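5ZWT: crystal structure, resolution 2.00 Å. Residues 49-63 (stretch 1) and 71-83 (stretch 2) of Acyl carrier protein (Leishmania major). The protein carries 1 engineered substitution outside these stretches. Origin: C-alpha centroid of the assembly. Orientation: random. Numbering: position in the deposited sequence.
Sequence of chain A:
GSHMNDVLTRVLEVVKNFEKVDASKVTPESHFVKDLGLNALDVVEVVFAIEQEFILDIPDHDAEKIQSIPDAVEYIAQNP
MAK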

ATOM      1  N   ALA A  49      -7.912  14.757  -7.171  1.00 35.16           N
ATOM      2  CA  ALA A  49      -8.302  13.788  -6.148  1.00 34.16           C
ATOM      3  C   ALA A  49      -7.203  12.763  -5.895  1.00 34.82           C
ATOM      4  O   ALA A  49      -7.054  12.265  -4.762  1.00 32.72           O
ATOM      5  CB  ALA A  49      -9.602  13.096  -6.542  1.00 33.81           C
ATOM      6  N   ILE A  50      -6.444  12.411  -6.936  1.00 33.20           N
ATOM      7  CA  ILE A  50      -5.270  11.555  -6.754  1.00 33.85           C
ATOM      8  C   ILE A  50      -4.199  12.284  -5.944  1.00 36.96           C
ATOM      9  O   ILE A  50      -3.535  11.684  -5.087  1.00 36.25           O
ATOM     10  CB  ILE A  50      -4.740  11.089  -8.127  1.00 32.89           C
ATOM     11  CG1 ILE A  50      -5.734  10.127  -8.776  1.00 31.48           C
ATOM     12  CG2 ILE A  50      -3.359  10.441  -8.014  1.00 32.88           C
ATOM     13  CD1 ILE A  50      -5.380   9.756 -10.229  1.00 30.83           C
ATOM     14  N   GLU A  51      -4.040  13.596  -6.170  1.00 38.31           N
ATOM     15  CA  GLU A  51      -3.068  14.353  -5.383  1.00 41.68           C
ATOM     16  C   GLU A  51      -3.440  14.345  -3.913  1.00 42.42           C
ATOM     17  O   GLU A  51      -2.563  14.266  -3.046  1.00 43.80           O
ATOM     18  CB  GLU A  51      -2.949  15.802  -5.866  1.00 41.44           C
ATOM     19  CG  GLU A  51      -2.299  16.023  -7.239  1.00 42.25           C
ATOM     20  CD  GLU A  51      -2.124  17.506  -7.529  1.00 43.62           C
ATOM     21  OE1 GLU A  51      -0.984  17.934  -7.831  1.00 44.54           O
ATOM     22  OE2 GLU A  51      -3.118  18.253  -7.380  1.00 43.75           O
ATOM     23  N   GLN A  52      -4.741  14.433  -3.616  1.00 44.19           N
ATOM     24  CA  GLN A  52      -5.194  14.467  -2.232  1.00 45.20           C
ATOM     25  C   GLN A  52      -5.190  13.083  -1.606  1.00 42.23           C
ATOM     26  O   GLN A  52      -5.002  12.957  -0.389  1.00 40.54           O
ATOM     27  CB  GLN A  52      -6.596  15.078  -2.146  1.00 50.07           C
ATOM     28  CG  GLN A  52      -6.654  16.574  -2.425  1.00 54.60           C
ATOM     29  CD  GLN A  52      -5.782  17.389  -1.465  1.00 59.60           C
ATOM     30  OE1 GLN A  52      -4.792  18.013  -1.872  1.00 60.42           O
ATOM     31  NE2 GLN A  52      -6.143  17.378  -0.180  1.00 63.99           N
ATOM     32  N   GLU A  53      -5.412  12.036  -2.402  1.00 38.64           N
ATOM     33  CA  GLU A  53      -5.371  10.698  -1.836  1.00 37.69           C
ATOM     34  C   GLU A  53      -3.963  10.349  -1.378  1.00 38.33           C
ATOM     35  O   GLU A  53      -3.777   9.769  -0.303  1.00 37.87           O
ATOM     36  CB  GLU A  53      -5.878   9.676  -2.863  1.00 35.53           C
ATOM     37  CG  GLU A  53      -5.599   8.222  -2.487  1.00 33.47           C
ATOM     38  CD  GLU A  53      -6.352   7.777  -1.228  1.00 34.48           C
ATOM     39  OE1 GLU A  53      -5.928   6.781  -0.615  1.00 33.14           O
ATOM     40  OE2 GLU A  53      -7.359   8.414  -0.838  1.00 34.49           O
ATOM     41  N   PHE A  54      -2.954  10.753  -2.140  1.00 39.81           N
ATOM     42  CA  PHE A  54      -1.578  10.396  -1.831  1.00 41.41           C
ATOM     43  C   PHE A  54      -0.787  11.559  -1.248  1.00 45.01           C
ATOM     44  O   PHE A  54       0.426  11.430  -1.068  1.00 47.19           O
ATOM     45  CB  PHE A  54      -0.880   9.847  -3.082  1.00 39.72           C
ATOM     46  CG  PHE A  54      -1.442   8.526  -3.560  1.00 37.68           C
ATOM     47  CD1 PHE A  54      -0.985   7.319  -3.028  1.00 35.56           C
ATOM     48  CD2 PHE A  54      -2.443   8.497  -4.518  1.00 36.88           C
ATOM     49  CE1 PHE A  54      -1.516   6.108  -3.460  1.00 34.46           C
ATOM     50  CE2 PHE A  54      -2.978   7.290  -4.955  1.00 35.75           C
ATOM     51  CZ  PHE A  54      -2.507   6.096  -4.429  1.00 35.06           C
ATOM     52  N   ILE A  55      -1.441  12.685  -0.948  1.00 48.09           N
ATOM     53  CA  ILE A  55      -0.777  13.840  -0.349  1.00 51.27           C
ATOM     54  C   ILE A  55       0.454  14.170  -1.182  1.00 53.32           C
ATOM     55  O   ILE A  55       1.582  14.231  -0.678  1.00 53.62           O
ATOM     56  CB  ILE A  55      -0.451  13.641   1.152  1.00 52.09           C
ATOM     57  CG1 ILE A  55      -1.708  13.304   1.975  1.00 51.90           C
ATOM     58  CG2 ILE A  55       0.136  14.922   1.746  1.00 52.89           C
ATOM     59  CD1 ILE A  55      -2.185  11.856   1.974  1.00 51.33           C
ATOM     60  N   LEU A  56       0.249  14.287  -2.482  1.00 55.73           N
ATOM     61  CA  LEU A  56       1.304  14.610  -3.418  1.00 59.55           C
ATOM     62  C   LEU A  56       0.918  15.880  -4.144  1.00 62.03           C
ATOM     63  O   LEU A  56      -0.254  16.106  -4.445  1.00 60.67           O
ATOM     64  CB  LEU A  56       1.536  13.493  -4.438  1.00 60.08           C
ATOM     65  CG  LEU A  56       2.839  12.764  -4.168  1.00 60.15           C
ATOM     66  CD1 LEU A  56       2.705  12.048  -2.863  1.00 59.80           C
ATOM     67  CD2 LEU A  56       3.158  11.801  -5.272  1.00 59.73           C
ATOM     68  N   ASP A  57       1.904  16.698  -4.448  1.00 65.32           N
ATOM     69  CA  ASP A  57       1.681  17.812  -5.350  1.00 68.21           C
ATOM     70  C   ASP A  57       2.376  17.388  -6.633  1.00 67.12           C
ATOM     71  O   ASP A  57       3.602  17.242  -6.672  1.00 68.21           O
ATOM     72  CB  ASP A  57       2.223  19.130  -4.795  1.00 72.23           C
ATOM     73  CG  ASP A  57       2.051  20.280  -5.771  1.00 75.27           C
ATOM     74  OD1 ASP A  57       2.996  20.542  -6.548  1.00 77.00           O
ATOM     75  OD2 ASP A  57       0.968  20.915  -5.774  1.00 76.28           O
ATOM     76  N   ILE A  58       1.587  17.182  -7.677  1.00 64.41           N
ATOM     77  CA  ILE A  58       2.093  16.703  -8.955  1.00 63.01           C
ATOM     78  C   ILE A  58       2.311  17.934  -9.825  1.00 63.01           C
ATOM     79  O   ILE A  58       1.345  18.660 -10.100  1.00 63.06           O
ATOM     80  CB  ILE A  58       1.111  15.713  -9.608  1.00 60.46           C
ATOM     81  CG1 ILE A  58       0.914  14.490  -8.703  1.00 59.18           C
ATOM     82  CG2 ILE A  58       1.587  15.282 -10.984  1.00 61.03           C
ATOM     83  CD1 ILE A  58      -0.271  13.624  -9.080  1.00 57.39           C
ATOM     84  N   PRO A  59       3.542  18.218 -10.249  1.00 63.98           N
ATOM     85  CA  PRO A  59       3.771  19.389 -11.095  1.00 64.95           C
ATOM     86  C   PRO A  59       3.025  19.240 -12.404  1.00 65.24           C
ATOM     87  O   PRO A  59       2.718  18.129 -12.842  1.00 64.09           O
ATOM     88  CB  PRO A  59       5.290  19.389 -11.303  1.00 66.38           C
ATOM     89  CG  PRO A  59       5.708  17.987 -11.031  1.00 65.96           C
ATOM     90  CD  PRO A  59       4.783  17.475  -9.983  1.00 64.27           C
ATOM     91  N   ASP A  60       2.703  20.383 -13.014  1.00 67.92           N
ATOM     92  CA  ASP A  60       1.905  20.352 -14.232  1.00 69.90           C
ATOM     93  C   ASP A  60       2.593  19.542 -15.319  1.00 68.29           C
ATOM     94  O   ASP A  60       1.920  18.906 -16.135  1.00 67.12           O
ATOM     95  CB  ASP A  60       1.622  21.775 -14.706  1.00 75.59           C
ATOM     96  CG  ASP A  60       0.636  22.500 -13.810  1.00 80.29           C
ATOM     97  OD1 ASP A  60       0.307  21.972 -12.726  1.00 80.24           O
ATOM     98  OD2 ASP A  60       0.193  23.604 -14.187  1.00 86.20           O
ATOM     99  N   HIS A  61       3.929  19.534 -15.339  1.00 68.00           N
ATOM    100  CA  HIS A  61       4.649  18.755 -16.341  1.00 67.24           C
ATOM    101  C   HIS A  61       4.296  17.269 -16.251  1.00 65.55           C
ATOM    102  O   HIS A  61       4.094  16.608 -17.276  1.00 65.18           O
ATOM    103  CB  HIS A  61       6.155  18.965 -16.186  1.00 68.60           C
ATOM    104  N   ASP A  62       4.179  16.730 -15.029  1.00 63.91           N
ATOM    105  CA  ASP A  62       3.839  15.320 -14.887  1.00 62.77           C
ATOM    106  C   ASP A  62       2.343  15.061 -14.795  1.00 60.45           C
ATOM    107  O   ASP A  62       1.899  13.960 -15.143  1.00 59.87           O
ATOM    108  CB  ASP A  62       4.481  14.718 -13.635  1.00 62.48           C
ATOM    109  CG  ASP A  62       5.975  14.905 -13.583  1.00 64.08           C
ATOM    110  OD1 ASP A  62       6.667  14.492 -14.535  1.00 65.11           O
ATOM    111  OD2 ASP A  62       6.457  15.445 -12.576  1.00 64.36           O
ATOM    112  N   ALA A  63       1.549  16.049 -14.376  1.00 59.87           N
ATOM    113  CA  ALA A  63       0.101  15.865 -14.361  1.00 59.41           C
ATOM    114  C   ALA A  63      -0.468  15.750 -15.774  1.00 61.82           C
ATOM    115  O   ALA A  63      -1.392  14.962 -16.011  1.00 59.77           O
ATOM    116  CB  ALA A  63      -0.563  17.008 -13.590  1.00 58.37           C
TER
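Stretch 2 (71-83) DAVEYIAQNPMAK

No clear hydrogen bond joins these two stretches of the acyl carrier protein, although together they bury 612 Å² of surface; the contact illustrates how a helix and its tail can pack on a helix end and the loop that follows, largely through apolar side chains. Stretch 2 is already helical at D71 and stays so through A77, then leaves the helix in an irregular tail, extended at N79 (phi/psi -80/120), M81 and A82 (-168/156) but with helical angles at P80, to the C-terminal K83. It runs broadly in the same sense as the I50 to F54 segment, so that A72 lies near I50 (CA to CA 8.2 Å) and K83 near F54 (CA to CA 4.7 Å). The loop of stretch 1 then doubles back, which brings D62 level with Y75 (CA to CA 8.2 Å).

A72, Y75 and I76 of the helix point toward stretch 1, as does N79 just beyond it, whereas V73 and A77 point away. I76, in the m,m rotamer, is one of two hubs, L56 being the other. Its CD1 lies 4.0 Å from CG2 of I50, 4.0 Å from CD2 of L56 and 4.3 Å from CD1 of I58, while its CG2 sits over one face of the F54 ring, 3.7 Å from the ring centroid and 13° off the normal, a CH-pi contact. One turn earlier, CB of A72 is 3.9 Å from CD1 of I50.

Y75, chi1 t, packs against the returning loop and the start of the next helix: its CE2 is 3.6 Å from CG1 of I58, its CE1 3.5 Å from CB of D62, and its OH 3.7 Å from CD of P59. The loop is braced within stretch 1, where I58 N donates to E51 OE1 at 2.7 Å.

Beyond the helix, the tail passes L56, whose CD1 is 3.0 Å from O of M81 and 3.5 Å from CA of A82. At the chain end, CB of K83 lies 3.4 Å from CD1 of I55.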

ATOM      1  N   ASP A  71      -1.086   5.228 -16.178  1.00 35.43           N
ATOM      2  CA  ASP A  71      -0.245   6.421 -16.068  1.00 36.84           C
ATOM      3  C   ASP A  71      -0.155   6.884 -14.620  1.00 36.01           C
ATOM      4  O   ASP A  71       0.934   7.194 -14.115  1.00 36.96           O
ATOM      5  CB  ASP A  71      -0.779   7.569 -16.944  1.00 36.23           C
ATOM      6  CG  ASP A  71      -0.662   7.304 -18.439  1.00 38.34           C
ATOM      7  OD1 ASP A  71       0.135   6.419 -18.844  1.00 39.09           O
ATOM      8  OD2 ASP A  71      -1.325   8.042 -19.217  1.00 37.21           O
ATOM      9  N   ALA A  72      -1.299   6.930 -13.929  1.00 33.71           N
ATOM     10  CA  ALA A  72      -1.319   7.387 -12.544  1.00 33.46           C
ATOM     11  C   ALA A  72      -0.554   6.447 -11.629  1.00 35.17           C
ATOM     12  O   ALA A  72       0.228   6.898 -10.784  1.00 34.21           O
ATOM     13  CB  ALA A  72      -2.761   7.516 -12.042  1.00 31.26           C
ATOM     14  N   VAL A  73      -0.771   5.136 -11.778  1.00 35.59           N
ATOM     15  CA  VAL A  73      -0.139   4.180 -10.877  1.00 38.41           C
ATOM     16  C   VAL A  73       1.372   4.146 -11.094  1.00 41.89           C
ATOM     17  O   VAL A  73       2.145   4.115 -10.129  1.00 42.72           O
ATOM     18  CB  VAL A  73      -0.784   2.793 -11.043  1.00 37.06           C
ATOM     19  CG1 VAL A  73      -0.016   1.764 -10.251  1.00 36.21           C
ATOM     20  CG2 VAL A  73      -2.236   2.840 -10.556  1.00 35.68           C
ATOM     21  N   GLU A  74       1.817   4.177 -12.356  1.00 45.91           N
ATOM     22  CA  GLU A  74       3.254   4.177 -12.635  1.00 51.48           C
ATOM     23  C   GLU A  74       3.932   5.402 -12.036  1.00 51.37           C
ATOM     24  O   GLU A  74       5.024   5.301 -11.459  1.00 51.10           O
ATOM     25  CB  GLU A  74       3.495   4.120 -14.144  1.00 56.81           C
ATOM     26  CG  GLU A  74       3.219   2.764 -14.783  1.00 60.89           C
ATOM     27  CD  GLU A  74       3.147   2.844 -16.301  1.00 65.05           C
ATOM     28  OE1 GLU A  74       2.376   2.071 -16.913  1.00 65.75           O
ATOM     29  OE2 GLU A  74       3.852   3.701 -16.879  1.00 67.97           O
ATOM     30  N   TYR A  75       3.281   6.561 -12.131  1.00 51.18           N
ATOM     31  CA  TYR A  75       3.853   7.787 -11.595  1.00 51.65           C
ATOM     32  C   TYR A  75       3.861   7.774 -10.075  1.00 51.20           C
ATOM     33  O   TYR A  75       4.873   8.109  -9.447  1.00 51.03           O
ATOM     34  CB  TYR A  75       3.066   8.992 -12.093  1.00 52.81           C
ATOM     35  CG  TYR A  75       3.514  10.267 -11.442  1.00 55.05           C
ATOM     36  CD1 TYR A  75       4.620  10.951 -11.922  1.00 57.62           C
ATOM     37  CD2 TYR A  75       2.854  10.775 -10.328  1.00 54.63           C
ATOM     38  CE1 TYR A  75       5.047  12.112 -11.330  1.00 59.60           C
ATOM     39  CE2 TYR A  75       3.279  11.936  -9.724  1.00 56.61           C
ATOM     40  CZ  TYR A  75       4.378  12.601 -10.231  1.00 61.34           C
ATOM     41  OH  TYR A  75       4.815  13.764  -9.644  1.00 67.61           O
ATOM     42  N   ILE A  76       2.726   7.432  -9.463  1.00 49.76           N
ATOM     43  CA  ILE A  76       2.633   7.504  -8.011  1.00 49.82           C
ATOM     44  C   ILE A  76       3.565   6.488  -7.366  1.00 50.82           C
ATOM     45  O   ILE A  76       4.265   6.797  -6.393  1.00 50.45           O
ATOM     46  CB  ILE A  76       1.176   7.305  -7.548  1.00 46.51           C
ATOM     47  CG1 ILE A  76       0.268   8.425  -8.074  1.00 45.76           C
ATOM     48  CG2 ILE A  76       1.109   7.258  -6.019  1.00 45.72           C
ATOM     49  CD1 ILE A  76       0.538   9.771  -7.464  1.00 45.87           C
ATOM     50  N   ALA A  77       3.608   5.268  -7.904  1.00 53.08           N
ATOM     51  CA  ALA A  77       4.432   4.228  -7.299  1.00 55.99           C
ATOM     52  C   ALA A  77       5.914   4.591  -7.321  1.00 59.95           C
ATOM     53  O   ALA A  77       6.654   4.228  -6.399  1.00 60.08           O
ATOM     54  CB  ALA A  77       4.202   2.897  -8.013  1.00 55.15           C
ATOM     55  N   GLN A  78       6.359   5.306  -8.356  1.00 63.31           N
ATOM     56  CA  GLN A  78       7.755   5.706  -8.500  1.00 68.69           C
ATOM     57  C   GLN A  78       8.103   6.974  -7.732  1.00 71.50           C
ATOM     58  O   GLN A  78       9.291   7.275  -7.572  1.00 73.06           O
ATOM     59  CB  GLN A  78       8.094   5.906  -9.980  1.00 70.11           C
ATOM     60  N   ASN A  79       7.115   7.734  -7.288  1.00 72.47           N
ATOM     61  CA  ASN A  79       7.386   8.979  -6.583  1.00 74.33           C
ATOM     62  C   ASN A  79       7.743   8.670  -5.134  1.00 74.63           C
ATOM     63  O   ASN A  79       6.927   8.073  -4.421  1.00 73.62           O
ATOM     64  CB  ASN A  79       6.181   9.913  -6.659  1.00 73.83           C
ATOM     65  CG  ASN A  79       6.500  11.331  -6.201  1.00 74.64           C
ATOM     66  OD1 ASN A  79       7.077  11.544  -5.130  1.00 74.87           O
ATOM     67  ND2 ASN A  79       6.140  12.310  -7.027  1.00 74.91           N
ATOM     68  N   PRO A  80       8.939   9.040  -4.664  1.00 76.76           N
ATOM     69  CA  PRO A  80       9.294   8.699  -3.279  1.00 77.26           C
ATOM     70  C   PRO A  80       8.420   9.402  -2.259  1.00 77.64           C
ATOM     71  O   PRO A  80       8.108   8.814  -1.215  1.00 76.72           O
ATOM     72  CB  PRO A  80      10.764   9.129  -3.183  1.00 78.85           C
ATOM     73  N   MET A  81       8.011  10.643  -2.518  1.00 79.19           N
ATOM     74  CA  MET A  81       7.019  11.274  -1.659  1.00 79.93           C
ATOM     75  C   MET A  81       5.683  10.586  -1.904  1.00 78.88           C
ATOM     76  O   MET A  81       5.240  10.471  -3.050  1.00 81.10           O
ATOM     77  CB  MET A  81       6.923  12.772  -1.949  1.00 81.32           C
ATOM     78  N   ALA A  82       5.062  10.086  -0.841  1.00 78.68           N
ATOM     79  CA  ALA A  82       3.826   9.328  -1.000  1.00 76.21           C
ATOM     80  C   ALA A  82       3.193   9.132   0.364  1.00 73.20           C
ATOM     81  O   ALA A  82       3.868   9.174   1.396  1.00 76.92           O
ATOM     82  CB  ALA A  82       4.070   7.971  -1.668  1.00 76.80           C
ATOM     83  N   LYS A  83       1.885   8.931   0.356  1.00 68.68           N
ATOM     84  CA  LYS A  83       1.169   8.638   1.586  1.00 64.58           C
ATOM     85  C   LYS A  83       0.032   7.675   1.300  1.00 60.94           C
ATOM     86  O   LYS A  83       0.121   6.877   0.372  1.00 59.46           O
ATOM     87  CB  LYS A  83       0.647   9.921   2.228  1.00 63.95           C
TER